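Local coordinates for protein halohydrin epoxidase A (Corynebacterium sp., PDB 4Z9F) that probably acts as a halohydrin hydrogen-halide-lyase, converting vicinal halohydrins into epoxides with release of hydrogen halide, at residues Val129-Ser134 and Val155-Ser160. The protein carries 1 engineered substitution. Residues are numbered along the deposited sequence; the frame is centred on the assembly and turned at random.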
loop_
_atom_site.group_PDB
_atom_site.type_symbol
_atom_site.label_atom_id
_atom_site.label_comp_id
_atom_site.label_asym_id
_atom_site.label_seq_id
_atom_site.Cartn_x
_atom_site.Cartn_y
_atom_site.Cartn_z
ATOM N N VAL C 129 -17.961 -12.135 7.517
ATOM C CA VAL C 129 -18.556 -11.372 6.443
ATOM C C VAL C 129 -17.435 -11.178 5.431
ATOM O O VAL C 129 -16.437 -10.502 5.725
ATOM C CB VAL C 129 -19.137 -10.036 6.928
ATOM C CG1 VAL C 129 -19.892 -9.339 5.821
ATOM C CG2 VAL C 129 -20.062 -10.252 8.148
ATOM N N ILE C 130 -17.571 -11.818 4.268
ATOM C CA ILE C 130 -16.542 -11.824 3.234
ATOM C C ILE C 130 -17.062 -11.024 2.054
ATOM O O ILE C 130 -18.093 -11.374 1.468
ATOM C CB ILE C 130 -16.181 -13.254 2.813
ATOM C CG1 ILE C 130 -15.684 -14.035 4.024
ATOM C CG2 ILE C 130 -15.118 -13.237 1.716
ATOM C CD1 ILE C 130 -15.744 -15.502 3.852
ATOM N N PHE C 131 -16.355 -9.952 1.704
ATOM C CA PHE C 131 -16.758 -9.083 0.612
ATOM C C PHE C 131 -15.963 -9.459 -0.631
ATOM O O PHE C 131 -14.726 -9.475 -0.599
ATOM C CB PHE C 131 -16.540 -7.614 0.975
ATOM C CG PHE C 131 -17.469 -7.117 2.044
ATOM C CD1 PHE C 131 -17.208 -7.362 3.388
ATOM C CD2 PHE C 131 -18.596 -6.383 1.705
ATOM C CE1 PHE C 131 -18.067 -6.884 4.382
ATOM C CE2 PHE C 131 -19.467 -5.916 2.696
ATOM C CZ PHE C 131 -19.197 -6.164 4.031
ATOM N N ILE C 132 -16.664 -9.791 -1.711
ATOM C CA ILE C 132 -16.003 -10.017 -2.991
ATOM C C ILE C 132 -15.931 -8.679 -3.704
ATOM O O ILE C 132 -16.962 -8.079 -4.025
ATOM C CB ILE C 132 -16.738 -11.062 -3.845
ATOM C CG1 ILE C 132 -17.153 -12.268 -3.002
ATOM C CG2 ILE C 132 -15.848 -11.485 -5.030
ATOM C CD1 ILE C 132 -16.035 -13.176 -2.498
ATOM N N THR C 133 -14.706 -8.198 -3.930
ATOM C CA THR C 133 -14.509 -6.878 -4.506
ATOM C C THR C 133 -13.801 -7.057 -5.843
ATOM O O THR C 133 -14.351 -7.683 -6.757
ATOM C CB THR C 133 -13.736 -5.974 -3.531
ATOM O OG1 THR C 133 -12.415 -6.488 -3.297
ATOM C CG2 THR C 133 -14.478 -5.925 -2.183
ATOM N N SER C 134 -12.571 -6.575 -5.956
ATOM C CA SER C 134 -11.862 -6.659 -7.226
ATOM C C SER C 134 -10.407 -6.311 -6.965
ATOM O O SER C 134 -10.089 -5.645 -5.977
ATOM C CB SER C 134 -12.448 -5.706 -8.265
ATOM O OG SER C 134 -11.638 -5.713 -9.428
ATOM N N VAL C 155 -13.450 -2.037 -0.045
ATOM C CA VAL C 155 -12.275 -2.561 0.635
ATOM C C VAL C 155 -11.990 -1.740 1.887
ATOM O O VAL C 155 -11.677 -2.288 2.947
ATOM C CB VAL C 155 -11.070 -2.580 -0.322
ATOM C CG1 VAL C 155 -9.818 -3.060 0.414
ATOM C CG2 VAL C 155 -11.360 -3.493 -1.521
ATOM N N ALA C 156 -12.083 -0.412 1.773
ATOM C CA ALA C 156 -11.863 0.470 2.917
ATOM C C ALA C 156 -12.929 0.276 3.985
ATOM O O ALA C 156 -12.655 0.454 5.181
ATOM C CB ALA C 156 -11.843 1.927 2.449
ATOM N N LEU C 157 -14.149 -0.079 3.579
ATOM C CA LEU C 157 -15.175 -0.405 4.567
ATOM C C LEU C 157 -14.761 -1.618 5.391
ATOM O O LEU C 157 -14.869 -1.614 6.624
ATOM C CB LEU C 157 -16.512 -0.646 3.868
ATOM C CG LEU C 157 -17.653 -1.260 4.696
ATOM C CD1 LEU C 157 -18.267 -0.200 5.592
ATOM C CD2 LEU C 157 -18.688 -1.848 3.753
ATOM N N VAL C 158 -14.241 -2.649 4.727
ATOM C CA VAL C 158 -13.721 -3.818 5.429
ATOM C C VAL C 158 -12.611 -3.428 6.397
ATOM O O VAL C 158 -12.619 -3.815 7.572
ATOM C CB VAL C 158 -13.228 -4.862 4.414
ATOM C CG1 VAL C 158 -12.401 -5.928 5.104
ATOM C CG2 VAL C 158 -14.414 -5.465 3.682
ATOM N N GLU C 159 -11.610 -2.685 5.908
ATOM C CA GLU C 159 -10.453 -2.379 6.746
ATOM C C GLU C 159 -10.855 -1.554 7.964
ATOM O O GLU C 159 -10.293 -1.725 9.051
ATOM C CB GLU C 159 -9.401 -1.635 5.924
ATOM C CG GLU C 159 -8.889 -2.467 4.783
ATOM C CD GLU C 159 -7.802 -1.778 3.980
ATOM O OE1 GLU C 159 -7.051 -2.507 3.303
ATOM O OE2 GLU C 159 -7.708 -0.524 4.024
ATOM N N SER C 160 -11.831 -0.661 7.799
ATOM C CA SER C 160 -12.210 0.229 8.893
ATOM C C SER C 160 -13.213 -0.428 9.837
ATOM O O SER C 160 -13.062 -0.346 11.063
ATOM C CB SER C 160 -12.791 1.529 8.347
ATOM O OG SER C 160 -13.348 2.278 9.420
#
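Phe131 and Val158 make the tightest contact between the strand and the helix. The two side chains pass alongside each other, pointing opposite ways. Methyl CG2 is the part of Val158 that touches the ring. It lies 3.4 Å from Phe131 CD1. Phe131 CG is 3.8 Å from the same Val158 CG2, so the methyl meets the ring near its root. It comes in at a slant. Phe131 CG stands anti to its own carbonyl carbon (chi1 -69°), which swings the ring out toward the helix, and the chi2 turn of 81° brings CD1 to this methyl. Leu157 reaches the ring more loosely, with CD2 4.3 Å from Phe131 CE2, also at a slant. Val158 CG2 and Leu157 CD2 sit on the same side of the ring plane, the first near CD1, the second near CE2. Pro110 and Leu114 of helix 96-123 also pack on Phe131.

The fold is the Rossmann-like one of the short-chain dehydrogenase/reductase family. Strand 127-132 lies inside the parallel sheet, and helix 147-165 is the crossover of a beta-alpha-beta unit that ends in strand 170-177. The contact is buried, and it joins this helix to the first strand of its unit.

Just beyond the strand end, Thr133 meets Val155 at about a right angle. One methyl, Val155 CG2, faces the branched end of the threonine. It is 3.6 Å from Thr133 OG1, and 4.0 Å from both CB and CG2 of Thr133. This is van der Waals contact. The torsion, chi1 64°, leaves OG1 beside that methyl, where the buried hydroxyl is satisfied by a bond to the carbonyl oxygen of Ile175 on strand 170-177. Farther round the helix, Ala156 packs on Ala152 of a second subunit.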